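Local structure of manganese-dependent inorganic pyrophosphatase (Methanocaldococcus jannaschii, 2EB0) at residues A22-D26 with G126-L132; A16-V20 with L136-L140; A114-F118 with M163-L167; M1-H7 with C27-L32; P10-I15 with G33-T39. The protein probably catalyses the manganese-dependent hydrolysis of inorganic diphosphate to two phosphates, as a member of the family II (class C) pyrophosphatases. Residues are numbered along the deposited sequence.

Contact 1 (A22-D26 with G126-L132)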
# COMPACT_ATOMS: atom_id res chain seq x y z
N ALA B 22 12.08 -7.92 13.57
CA ALA B 22 12.60 -7.18 14.72
C ALA B 22 14.10 -7.46 14.85
O ALA B 22 14.88 -6.57 15.18
CB ALA B 22 11.89 -7.60 15.98
N TYR B 23 14.48 -8.71 14.61
CA TYR B 23 15.88 -9.11 14.68
C TYR B 23 16.70 -8.34 13.65
O TYR B 23 17.78 -7.84 13.95
CB TYR B 23 16.00 -10.62 14.41
CG TYR B 23 17.38 -11.09 14.03
CD1 TYR B 23 18.37 -11.29 15.00
CD2 TYR B 23 17.70 -11.37 12.71
CE1 TYR B 23 19.65 -11.75 14.65
CE2 TYR B 23 18.97 -11.83 12.34
CZ TYR B 23 19.94 -12.02 13.32
OH TYR B 23 21.19 -12.47 12.96
N PHE B 24 16.18 -8.25 12.42
CA PHE B 24 16.87 -7.54 11.34
C PHE B 24 16.85 -6.03 11.52
O PHE B 24 17.81 -5.34 11.19
CB PHE B 24 16.23 -7.89 9.99
CG PHE B 24 16.59 -9.25 9.47
CD1 PHE B 24 15.60 -10.17 9.17
CD2 PHE B 24 17.92 -9.61 9.27
CE1 PHE B 24 15.92 -11.42 8.66
CE2 PHE B 24 18.24 -10.86 8.77
CZ PHE B 24 17.24 -11.76 8.46
N LEU B 25 15.75 -5.51 12.05
CA LEU B 25 15.61 -4.07 12.25
C LEU B 25 16.14 -3.63 13.61
O LEU B 25 16.12 -2.44 13.93
CB LEU B 25 14.15 -3.66 12.10
CG LEU B 25 13.63 -3.37 10.69
CD1 LEU B 25 14.22 -4.32 9.67
CD2 LEU B 25 12.12 -3.47 10.70
N ASP B 26 16.60 -4.59 14.40
CA ASP B 26 17.14 -4.32 15.73
C ASP B 26 16.21 -3.59 16.67
O ASP B 26 16.63 -2.68 17.39
CB ASP B 26 18.47 -3.55 15.63
CG ASP B 26 19.64 -4.46 15.32
OD1 ASP B 26 19.89 -5.40 16.12
OD2 ASP B 26 20.32 -4.24 14.30
N GLY B 126 15.14 -1.34 5.99
CA GLY B 126 15.75 -0.99 7.26
C GLY B 126 16.65 -2.05 7.87
O GLY B 126 17.30 -1.80 8.88
N GLY B 127 16.68 -3.23 7.25
CA GLY B 127 17.49 -4.33 7.75
C GLY B 127 18.95 -3.99 7.97
O GLY B 127 19.48 -3.08 7.34
N LYS B 128 19.61 -4.73 8.86
CA LYS B 128 21.01 -4.47 9.17
C LYS B 128 21.98 -5.55 8.68
O LYS B 128 23.01 -5.79 9.30
CB LYS B 128 21.19 -4.29 10.68
CG LYS B 128 20.20 -3.31 11.31
CD LYS B 128 20.29 -1.93 10.68
CE LYS B 128 19.26 -0.99 11.26
NZ LYS B 128 19.35 0.37 10.65
N LYS B 129 21.63 -6.21 7.58
CA LYS B 129 22.47 -7.24 6.97
C LYS B 129 22.99 -8.32 7.92
O LYS B 129 24.09 -8.84 7.73
CB LYS B 129 23.65 -6.60 6.24
CG LYS B 129 23.25 -5.78 5.02
CD LYS B 129 22.77 -6.67 3.88
CE LYS B 129 22.16 -5.84 2.75
NZ LYS B 129 23.10 -4.80 2.22
N LYS B 130 22.19 -8.67 8.92
CA LYS B 130 22.57 -9.70 9.89
C LYS B 130 22.41 -11.07 9.25
O LYS B 130 21.81 -11.20 8.18
CB LYS B 130 21.71 -9.54 11.14
CG LYS B 130 21.77 -8.13 11.70
CD LYS B 130 20.75 -7.85 12.78
CE LYS B 130 21.19 -8.37 14.13
NZ LYS B 130 20.22 -7.98 15.19
N GLU B 131 22.95 -12.11 9.87
CA GLU B 131 22.83 -13.44 9.29
C GLU B 131 21.60 -14.19 9.81
O GLU B 131 21.29 -14.16 11.00
CB GLU B 131 24.08 -14.27 9.58
CG GLU B 131 23.96 -15.70 9.07
CD GLU B 131 25.17 -16.56 9.40
OE1 GLU B 131 25.14 -17.76 9.08
OE2 GLU B 131 26.15 -16.04 9.97
N LEU B 132 20.92 -14.88 8.91
CA LEU B 132 19.74 -15.65 9.28
C LEU B 132 20.16 -16.98 9.88
O LEU B 132 20.56 -17.90 9.16
CB LEU B 132 18.87 -15.93 8.05
CG LEU B 132 17.37 -15.68 8.13
CD1 LEU B 132 16.68 -16.68 7.20
CD2 LEU B 132 16.86 -15.84 9.55

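Contact 2 (A16-V20 with L136-L140)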
# COMPACT_ATOMS: atom_id res chain seq x y z
N ALA B 16 6.22 -15.14 13.87
CA ALA B 16 7.52 -15.33 13.24
C ALA B 16 8.00 -14.07 12.51
O ALA B 16 9.14 -13.64 12.68
CB ALA B 16 7.47 -16.50 12.27
N SER B 17 7.12 -13.48 11.71
CA SER B 17 7.49 -12.27 10.98
C SER B 17 7.85 -11.11 11.90
O SER B 17 8.69 -10.28 11.57
CB SER B 17 6.36 -11.85 10.04
OG SER B 17 6.21 -12.79 8.99
N ALA B 18 7.20 -11.04 13.06
CA ALA B 18 7.48 -9.97 14.01
C ALA B 18 8.86 -10.18 14.62
O ALA B 18 9.65 -9.24 14.74
CB ALA B 18 6.42 -9.96 15.12
N ILE B 19 9.13 -11.41 15.02
CA ILE B 19 10.40 -11.77 15.64
C ILE B 19 11.57 -11.58 14.67
O ILE B 19 12.55 -10.91 15.00
CB ILE B 19 10.36 -13.25 16.15
CG1 ILE B 19 9.53 -13.33 17.42
CG2 ILE B 19 11.76 -13.77 16.39
CD1 ILE B 19 9.25 -14.73 17.88
N VAL B 20 11.46 -12.17 13.49
CA VAL B 20 12.52 -12.10 12.50
C VAL B 20 12.79 -10.68 12.00
O VAL B 20 13.94 -10.26 11.91
CB VAL B 20 12.21 -13.06 11.32
CG1 VAL B 20 13.36 -13.06 10.31
CG2 VAL B 20 11.99 -14.47 11.87
N LEU B 136 15.81 -18.88 13.46
CA LEU B 136 14.93 -17.90 12.83
C LEU B 136 14.53 -18.37 11.43
O LEU B 136 13.42 -18.09 10.97
CB LEU B 136 15.59 -16.52 12.76
CG LEU B 136 15.83 -15.83 14.10
CD1 LEU B 136 16.40 -14.45 13.85
CD2 LEU B 136 14.52 -15.72 14.87
N ALA B 137 15.43 -19.09 10.77
CA ALA B 137 15.13 -19.62 9.44
C ALA B 137 13.98 -20.63 9.60
O ALA B 137 13.11 -20.76 8.74
CB ALA B 137 16.35 -20.30 8.84
N GLY B 138 14.00 -21.33 10.73
CA GLY B 138 12.97 -22.31 11.02
C GLY B 138 11.61 -21.65 11.22
O GLY B 138 10.59 -22.23 10.85
N LEU B 139 11.58 -20.46 11.82
CA LEU B 139 10.32 -19.77 12.05
C LEU B 139 9.72 -19.30 10.73
O LEU B 139 8.52 -19.41 10.51
CB LEU B 139 10.48 -18.54 12.95
CG LEU B 139 10.95 -18.66 14.39
CD1 LEU B 139 10.71 -17.31 15.06
CD2 LEU B 139 10.20 -19.76 15.14
N LEU B 140 10.57 -18.75 9.87
CA LEU B 140 10.11 -18.27 8.57
C LEU B 140 9.55 -19.44 7.80
O LEU B 140 8.52 -19.32 7.12
CB LEU B 140 11.27 -17.64 7.79
CG LEU B 140 11.87 -16.34 8.33
CD1 LEU B 140 12.93 -15.84 7.34
CD2 LEU B 140 10.78 -15.30 8.53

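Contact 3 (A114-F118 with M163-L167)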
# COMPACT_ATOMS: atom_id res chain seq x y z
N ALA B 114 11.93 -13.27 3.65
CA ALA B 114 12.96 -14.21 3.23
C ALA B 114 13.51 -13.84 1.85
O ALA B 114 14.72 -13.96 1.61
CB ALA B 114 12.40 -15.63 3.21
N GLU B 115 12.62 -13.41 0.96
CA GLU B 115 13.07 -13.06 -0.38
C GLU B 115 13.99 -11.86 -0.30
O GLU B 115 14.96 -11.76 -1.05
CB GLU B 115 11.89 -12.75 -1.30
CG GLU B 115 12.34 -12.19 -2.63
CD GLU B 115 11.19 -11.93 -3.57
OE1 GLU B 115 10.18 -11.35 -3.13
OE2 GLU B 115 11.30 -12.31 -4.76
N LEU B 116 13.69 -10.94 0.61
CA LEU B 116 14.55 -9.78 0.76
C LEU B 116 15.88 -10.24 1.33
O LEU B 116 16.95 -9.75 0.94
CB LEU B 116 13.93 -8.76 1.71
CG LEU B 116 12.75 -7.98 1.13
CD1 LEU B 116 12.30 -6.94 2.15
CD2 LEU B 116 13.18 -7.30 -0.18
N TYR B 117 15.81 -11.19 2.25
CA TYR B 117 17.02 -11.69 2.87
C TYR B 117 17.99 -12.34 1.91
O TYR B 117 19.16 -11.96 1.86
CB TYR B 117 16.68 -12.67 3.98
CG TYR B 117 17.90 -13.33 4.55
CD1 TYR B 117 18.23 -14.64 4.20
CD2 TYR B 117 18.75 -12.63 5.40
CE1 TYR B 117 19.38 -15.23 4.68
CE2 TYR B 117 19.91 -13.21 5.88
CZ TYR B 117 20.22 -14.51 5.52
OH TYR B 117 21.36 -15.09 6.00
N PHE B 118 17.53 -13.33 1.16
CA PHE B 118 18.40 -14.03 0.24
C PHE B 118 18.92 -13.17 -0.91
O PHE B 118 19.99 -13.44 -1.46
CB PHE B 118 17.71 -15.28 -0.28
CG PHE B 118 17.54 -16.35 0.77
CD1 PHE B 118 16.26 -16.74 1.18
CD2 PHE B 118 18.65 -16.95 1.35
CE1 PHE B 118 16.10 -17.73 2.15
CE2 PHE B 118 18.51 -17.94 2.32
CZ PHE B 118 17.22 -18.33 2.73
N MET B 163 11.35 -20.25 -1.45
CA MET B 163 11.84 -19.75 -0.18
C MET B 163 11.83 -20.83 0.89
O MET B 163 12.78 -20.93 1.68
CB MET B 163 11.02 -18.54 0.24
CG MET B 163 11.88 -17.37 0.66
SD MET B 163 12.81 -16.48 -0.63
CE MET B 163 13.38 -17.75 -1.76
N ALA B 164 10.78 -21.64 0.91
CA ALA B 164 10.66 -22.72 1.88
C ALA B 164 11.86 -23.66 1.78
O ALA B 164 12.48 -23.99 2.78
CB ALA B 164 9.36 -23.50 1.65
N LYS B 165 12.19 -24.08 0.56
CA LYS B 165 13.31 -24.99 0.36
C LYS B 165 14.63 -24.43 0.89
O LYS B 165 15.39 -25.13 1.54
CB LYS B 165 13.47 -25.34 -1.12
CG LYS B 165 12.37 -26.24 -1.66
CD LYS B 165 12.66 -26.66 -3.10
CE LYS B 165 11.53 -27.49 -3.68
NZ LYS B 165 10.27 -26.70 -3.84
N LYS B 166 14.90 -23.16 0.60
CA LYS B 166 16.14 -22.54 1.05
C LYS B 166 16.17 -22.35 2.56
O LYS B 166 17.23 -22.46 3.18
CB LYS B 166 16.31 -21.19 0.36
CG LYS B 166 16.63 -21.30 -1.12
CD LYS B 166 16.50 -19.95 -1.81
CE LYS B 166 17.68 -19.68 -2.73
NZ LYS B 166 18.95 -19.48 -1.95
N LEU B 167 15.02 -22.07 3.16
CA LEU B 167 14.93 -21.89 4.60
C LEU B 167 15.12 -23.22 5.31
O LEU B 167 15.79 -23.29 6.34
CB LEU B 167 13.59 -21.26 4.99
CG LEU B 167 13.41 -19.84 4.46
CD1 LEU B 167 11.96 -19.40 4.65
CD2 LEU B 167 14.37 -18.89 5.19

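Contact 4 (M1-H7 with C27-L32). With MN (manganese (II) ion), chain F.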
# COMPACT_ATOMS: atom_id res chain seq x y z
N MET B 1 9.48 2.80 22.52
CA MET B 1 10.53 2.50 21.50
C MET B 1 9.93 1.96 20.21
O MET B 1 8.73 2.11 19.96
CB MET B 1 11.54 1.50 22.07
CG MET B 1 12.31 1.98 23.30
SD MET B 1 11.30 2.04 24.81
CE MET B 1 10.87 3.79 24.88
N ARG B 2 10.76 1.31 19.39
CA ARG B 2 10.33 0.75 18.11
C ARG B 2 9.94 -0.74 18.24
O ARG B 2 10.73 -1.56 18.69
CB ARG B 2 11.46 0.91 17.08
CG ARG B 2 11.05 0.61 15.66
CD ARG B 2 12.24 0.64 14.73
NE ARG B 2 12.91 1.94 14.69
CZ ARG B 2 12.34 3.06 14.25
NH1 ARG B 2 11.10 3.04 13.80
NH2 ARG B 2 13.03 4.20 14.25
N TYR B 3 8.72 -1.05 17.82
CA TYR B 3 8.18 -2.41 17.89
C TYR B 3 7.66 -2.92 16.55
O TYR B 3 7.07 -2.16 15.77
CB TYR B 3 7.01 -2.44 18.87
CG TYR B 3 7.35 -2.13 20.31
CD1 TYR B 3 7.75 -3.13 21.18
CD2 TYR B 3 7.28 -0.82 20.80
CE1 TYR B 3 8.07 -2.86 22.50
CE2 TYR B 3 7.60 -0.54 22.12
CZ TYR B 3 7.99 -1.56 22.96
OH TYR B 3 8.33 -1.29 24.27
N VAL B 4 7.87 -4.20 16.29
CA VAL B 4 7.37 -4.86 15.09
C VAL B 4 6.22 -5.72 15.63
O VAL B 4 6.44 -6.59 16.48
CB VAL B 4 8.43 -5.78 14.43
CG1 VAL B 4 7.83 -6.49 13.22
CG2 VAL B 4 9.65 -4.95 14.01
N VAL B 5 5.00 -5.47 15.17
CA VAL B 5 3.85 -6.22 15.68
C VAL B 5 2.93 -6.80 14.62
O VAL B 5 2.72 -6.20 13.56
CB VAL B 5 2.97 -5.35 16.60
CG1 VAL B 5 2.21 -6.25 17.56
CG2 VAL B 5 3.81 -4.35 17.36
N GLY B 6 2.39 -7.97 14.92
CA GLY B 6 1.46 -8.63 14.03
C GLY B 6 0.05 -8.23 14.44
O GLY B 6 -0.12 -7.32 15.24
N HIS B 7 -0.94 -8.92 13.91
CA HIS B 7 -2.33 -8.59 14.20
C HIS B 7 -2.95 -9.31 15.40
O HIS B 7 -2.38 -10.26 15.95
CB HIS B 7 -3.18 -8.88 12.96
CG HIS B 7 -3.07 -10.30 12.47
ND1 HIS B 7 -3.47 -11.38 13.24
CD2 HIS B 7 -2.61 -10.81 11.31
CE1 HIS B 7 -3.26 -12.49 12.56
NE2 HIS B 7 -2.74 -12.17 11.38
N CYS B 27 14.93 -3.96 16.68
CA CYS B 27 13.99 -3.34 17.59
C CYS B 27 13.28 -4.44 18.36
O CYS B 27 13.70 -5.59 18.32
CB CYS B 27 13.01 -2.43 16.85
SG CYS B 27 12.12 -3.20 15.50
N TYR B 28 12.20 -4.10 19.06
CA TYR B 28 11.48 -5.09 19.86
C TYR B 28 10.34 -5.83 19.17
O TYR B 28 9.49 -5.22 18.52
CB TYR B 28 10.92 -4.44 21.12
CG TYR B 28 11.91 -3.62 21.92
CD1 TYR B 28 13.15 -4.15 22.26
CD2 TYR B 28 11.59 -2.33 22.33
CE1 TYR B 28 14.06 -3.40 23.00
CE2 TYR B 28 12.49 -1.58 23.08
CZ TYR B 28 13.73 -2.12 23.40
OH TYR B 28 14.62 -1.37 24.14
N PRO B 29 10.31 -7.17 19.32
CA PRO B 29 9.26 -7.99 18.72
C PRO B 29 8.08 -7.95 19.69
O PRO B 29 8.26 -7.80 20.90
CB PRO B 29 9.89 -9.37 18.68
CG PRO B 29 10.72 -9.38 19.92
CD PRO B 29 11.39 -8.01 19.86
N ALA B 30 6.86 -8.07 19.17
CA ALA B 30 5.71 -8.04 20.05
C ALA B 30 4.52 -8.71 19.39
O ALA B 30 4.55 -9.02 18.19
CB ALA B 30 5.37 -6.59 20.41
N ARG B 31 3.47 -8.91 20.18
CA ARG B 31 2.24 -9.56 19.74
C ARG B 31 1.03 -8.81 20.30
O ARG B 31 1.11 -8.17 21.34
CB ARG B 31 2.24 -11.02 20.21
CG ARG B 31 2.42 -11.17 21.71
CD ARG B 31 2.81 -12.59 22.11
NE ARG B 31 2.97 -12.73 23.56
CZ ARG B 31 1.97 -12.97 24.41
NH1 ARG B 31 0.72 -13.09 23.96
NH2 ARG B 31 2.21 -13.08 25.71
N LEU B 32 -0.10 -8.90 19.60
CA LEU B 32 -1.32 -8.23 20.02
C LEU B 32 -2.33 -9.19 20.63
O LEU B 32 -3.45 -8.79 20.95
CB LEU B 32 -1.98 -7.51 18.83
CG LEU B 32 -1.26 -6.29 18.22
CD1 LEU B 32 -2.17 -5.62 17.19
CD2 LEU B 32 -0.92 -5.30 19.32
MN MN F . -1.75 -13.65 9.78
O HOH W 1 3.03 -10.47 16.21
O HOH W 2 0.47 -10.41 17.05

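Contact 5 (P10-I15 with G33-T39). With MN (manganese (II) ion), chain F; MN (manganese (II) ion), chain E.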
# COMPACT_ATOMS: atom_id res chain seq x y z
N PRO B 10 -3.09 -13.45 16.80
CA PRO B 10 -1.89 -13.81 16.05
C PRO B 10 -1.75 -15.27 15.61
O PRO B 10 -2.04 -16.20 16.36
CB PRO B 10 -0.76 -13.40 16.98
CG PRO B 10 -1.35 -13.66 18.34
CD PRO B 10 -2.73 -13.06 18.18
N ASP B 11 -1.32 -15.45 14.37
CA ASP B 11 -1.06 -16.80 13.87
C ASP B 11 0.45 -16.87 13.78
O ASP B 11 1.15 -15.90 14.11
CB ASP B 11 -1.68 -17.02 12.49
CG ASP B 11 -1.38 -15.90 11.53
OD1 ASP B 11 -0.36 -15.20 11.72
OD2 ASP B 11 -2.16 -15.72 10.58
N THR B 12 0.97 -18.01 13.34
CA THR B 12 2.40 -18.20 13.24
C THR B 12 3.10 -17.19 12.34
O THR B 12 4.21 -16.76 12.67
CB THR B 12 2.72 -19.61 12.74
OG1 THR B 12 2.28 -20.55 13.72
CG2 THR B 12 4.23 -19.78 12.51
N ASP B 13 2.47 -16.81 11.23
CA ASP B 13 3.09 -15.84 10.32
C ASP B 13 3.31 -14.53 11.07
O ASP B 13 4.40 -13.98 11.04
CB ASP B 13 2.20 -15.58 9.09
CG ASP B 13 2.93 -14.79 8.00
OD1 ASP B 13 2.26 -14.16 7.17
OD2 ASP B 13 4.18 -14.80 7.96
N SER B 14 2.27 -14.06 11.75
CA SER B 14 2.33 -12.82 12.53
C SER B 14 3.43 -12.83 13.60
O SER B 14 4.10 -11.82 13.81
CB SER B 14 0.99 -12.56 13.21
OG SER B 14 0.18 -11.67 12.45
N ILE B 15 3.60 -13.97 14.27
CA ILE B 15 4.59 -14.10 15.33
C ILE B 15 6.00 -14.19 14.78
O ILE B 15 6.86 -13.41 15.16
CB ILE B 15 4.28 -15.34 16.21
CG1 ILE B 15 2.94 -15.14 16.93
CG2 ILE B 15 5.39 -15.59 17.22
CD1 ILE B 15 2.92 -13.97 17.91
N GLY B 33 -1.95 -10.45 20.79
CA GLY B 33 -2.85 -11.43 21.36
C GLY B 33 -2.14 -12.70 21.82
O GLY B 33 -0.92 -12.79 21.76
N ASP B 34 -2.91 -13.68 22.28
CA ASP B 34 -2.32 -14.94 22.75
C ASP B 34 -1.91 -15.83 21.60
O ASP B 34 -2.52 -15.81 20.53
CB ASP B 34 -3.30 -15.68 23.66
CG ASP B 34 -3.38 -15.06 25.04
OD1 ASP B 34 -2.32 -14.88 25.68
OD2 ASP B 34 -4.50 -14.76 25.50
N ILE B 35 -0.87 -16.62 21.82
CA ILE B 35 -0.34 -17.53 20.81
C ILE B 35 -1.17 -18.81 20.72
O ILE B 35 -1.62 -19.34 21.74
CB ILE B 35 1.13 -17.88 21.15
CG1 ILE B 35 1.63 -19.03 20.30
CG2 ILE B 35 1.23 -18.23 22.60
CD1 ILE B 35 3.07 -19.40 20.59
N ASN B 36 -1.38 -19.31 19.51
CA ASN B 36 -2.16 -20.53 19.34
C ASN B 36 -1.27 -21.76 19.49
O ASN B 36 -0.05 -21.65 19.55
CB ASN B 36 -2.86 -20.54 17.97
CG ASN B 36 -1.88 -20.61 16.81
OD1 ASN B 36 -0.83 -21.25 16.90
ND2 ASN B 36 -2.23 -19.96 15.70
N PRO B 37 -1.88 -22.96 19.58
CA PRO B 37 -1.11 -24.21 19.73
C PRO B 37 -0.03 -24.41 18.66
O PRO B 37 1.08 -24.84 18.96
CB PRO B 37 -2.20 -25.29 19.67
CG PRO B 37 -3.39 -24.59 20.25
CD PRO B 37 -3.33 -23.24 19.59
N GLU B 38 -0.36 -24.10 17.42
CA GLU B 38 0.58 -24.27 16.32
C GLU B 38 1.85 -23.45 16.51
O GLU B 38 2.96 -23.93 16.31
CB GLU B 38 -0.08 -23.88 15.00
CG GLU B 38 0.87 -23.85 13.81
CD GLU B 38 0.33 -23.03 12.66
OE1 GLU B 38 -0.68 -23.43 12.05
OE2 GLU B 38 0.92 -21.98 12.36
N THR B 39 1.68 -22.19 16.88
CA THR B 39 2.80 -21.30 17.08
C THR B 39 3.63 -21.74 18.29
O THR B 39 4.86 -21.74 18.25
CB THR B 39 2.30 -19.86 17.26
OG1 THR B 39 1.35 -19.57 16.22
CG2 THR B 39 3.45 -18.87 17.17
MN MN F . -1.75 -13.65 9.78
MN MN E . 0.13 -14.07 6.99
O HOH W 3 -1.20 -20.04 13.13

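Contact 1 (A22-D26 with G126-L132)
At the C-terminal end of helix 12-25, loop 126-132 supplies donors to Tyr-23 O and Phe-24 O. Lys-130 NZ has the most partners: it donates to Tyr-23 O at 2.7 Å, which also takes a weak bond from Asp-26 N at 3.5 Å, and forms a salt bridge with Asp-26 OD1 at 2.8 Å, while lying 4.2 Å from the centroid of the Tyr-23 ring, over its face, as a cation-pi contact. A long, flexible lysine suits a place where one positive charge must meet a carbonyl, a carboxylate and a ring. The Tyr-23 hydroxyl in turn donates to Glu-131 O at 2.6 Å. Phe-24 O receives a weak bond from Lys-128 N at 3.0 Å and a CA-H...O contact from Gly-127 CA at 3.6 Å. Gly-126 has backbone angles (phi 110°) that would jam a CB against the preceding carbonyl. Phe-24 CZ meets Leu-132 CG at 3.9 Å, and Leu-132 N is bonded to the hydroxyl of Tyr-117. Asp-26, with positive phi, turns the chain out of the helix. This is a helix end bonded by a loop from elsewhere in the DHH domain, linking helices 109-118 and 134-148.

Contact 2 (A16-V20 with L136-L140)
Helices 12-25 and 134-148 run nearly antiparallel here: the short segments 16-20 and 136-140 cross at -149°, with their axes 9.4 Å apart at closest approach. The backbones come nearest at Ala-16 and Leu-139, whose CA atoms are 5.4 Å apart, and Val-20 pairs with Leu-136 at a wider 6.3 Å. Alanine suits the tight end, because its methyl alone fills the gap, Ala-16 CB touching Leu-139 CB at 3.7 Å. This is helix-to-helix packing within the DHH domain, where helix 12-25 follows the first strand of the parallel sheet and helix 134-148 lies against it as a further layer. Val-20, branched at CB and rigid, reaches Leu-140 CD2 with CG2 at 3.6 Å and Leu-136 CD2 with the same CG2 at 4.1 Å. Ile-19 sends CG2 to Leu-136 CD2 at 3.7 Å and to Leu-139 CD1 at 3.9 Å. Helix 37-45 also packs on Leu-139, through Val-42 and Leu-43, whereas Leu-140 meets Ala-110 of helix 109-118 and Leu-167 of helix 158-171.

Contact 3 (A114-F118 with M163-L167)
Phe-118 is the principal bump on helix 109-118, and the side chains of Met-163, Lys-166 and Leu-167 form the hollow that takes it. Two of them line the rim of its ring: Met-163 SD lies 3.9 Å from Phe-118 CD1, a Met-aromatic contact at the ring edge, and Leu-167 CD2 lies 3.7 Å from Phe-118 CE1. The third closes over a face. Lys-166 CB makes a CH-pi contact 4.2 Å from the ring centroid, and NZ of the same lysine stands 4.6 Å from that centroid in a cation-pi contact, so both its aliphatic stem and its charged end lie over the ring, CB off-centre. The segment axes cross at 61° and approach to 10.7 Å, an oblique helix-helix packing that joins helix 109-118 to helix 158-171. One turn before Phe-118, small Ala-114 is the shallow place in the surface; Met-163 points toward it, and Leu-167 CD1 reaches to 4.1 Å from Ala-114 CB. Methionine's flexible chain lets the sulfur lie along the neighbouring backbone, with Met-163 SD 3.4 Å from Glu-115 CA. Leu-167 also packs on Leu-140 and Ile-144 of helix 134-148, while Glu-115 and Leu-116 touch Leu-124 of the second subunit.

Contact 4 (M1-H7 with C27-L32)
Two adjacent parallel strands separate at their C-terminal ends, and water takes the place of direct bonds between them. They are the strands of a right-handed beta-alpha-beta unit, strand 2-5, helix 12-25 and strand 28-31, in the parallel sheet of the DHH domain. Where they pair closely, Tyr-28 N donates to Arg-2 O (3.0 Å), Val-4 N to Tyr-28 O (2.9 Å) and, weakly, Ala-30 N to Val-4 O (3.1 Å). Pro-29 suits its position because the backbone bonds of strand 28-31 to strand 2-5 are made by Tyr-28 and Ala-30, so its missing N-H costs nothing here. Beyond, one water donates to Ala-30 O and accepts a weak bond from Gly-6 N, and a second joins His-7 O to Leu-32 N.

Tyr-3, Val-5, Tyr-28 and Ala-30 share one face of the sheet: the two tyrosine rings meet obliquely, and Tyr-3 CD1 lies 3.4 Å from Tyr-28 CB. On the other face Val-4, whose CG2 is 3.4 Å from Cys-27 SG, packs on Leu-21 and Ala-22 of the crossover helix. Small Ala-30 accommodates Val-5, with CB 4.1 Å from Val-5 CG2, while Leu-32 CG reaches Val-5 CG1 at 3.5 Å. Just past the end of strand 2-5, His-7 joins Asp-11 and Asp-66 at a metal site, its NE2 binding manganese at 2.4 Å.

Contact 5 (P10-I15 with G33-T39)
Pro-10 opens the segment with its ring against the backbone of the facing loop, CG lying 3.3 Å from Asp-34 O. Gly-33 suits that loop, since a CB there would clash with Pro-10 CD. Asp-11 does two jobs: OD1 accepts from Ser-14 N at 2.9 Å as the N-cap of helix 12-25, and OD2 binds one manganese at 2.3 Å, with His-7 and Asp-66. Thr-12 OG1 gives a very short bond (2.4 Å) to Glu-38 OE2. Glu-38 also salt-bridges Lys-187, and a water accepts from Thr-12 N and Asn-36 ND2 and donates weakly to Glu-38 OE2. Two helix N-termini meet here, and that of helix 12-25 carries ligands of the DHH domain's dinuclear manganese site; Asn-36 caps helix 37-45, OD1 accepting from Thr-39 N at 2.7 Å. Next, Asp-13 turns away and binds the second manganese through OD1 at 2.1 Å, alongside Asp-66, His-88 and Asp-147. Ser-14 OG bonds to Asp-66. Ile-15 supplies the apolar contact, CB meeting Thr-39 CG2 at 3.8 Å.

Helix 12-25 ties the set together: contacts 5, 2 and 1 follow one another from its N- to its C-terminus, with centres about 12 Å (5 and 2) and 11 Å (2 and 1) apart. Contact 4 joins the strands before and after this helix and touches all three. Contact 3 is stacked outside contact 2, their centres about 11 Å apart, and joins helices 109-118 and 158-171, which flank helix 134-148 in chain order. Contacts 4 and 5, whose centres are about 13 Å apart, share a manganese, so the beta-alpha-beta unit places ligands at one end of the helix, while contact 1 lies at its other end, its centre about 22 Å from that of contact 5.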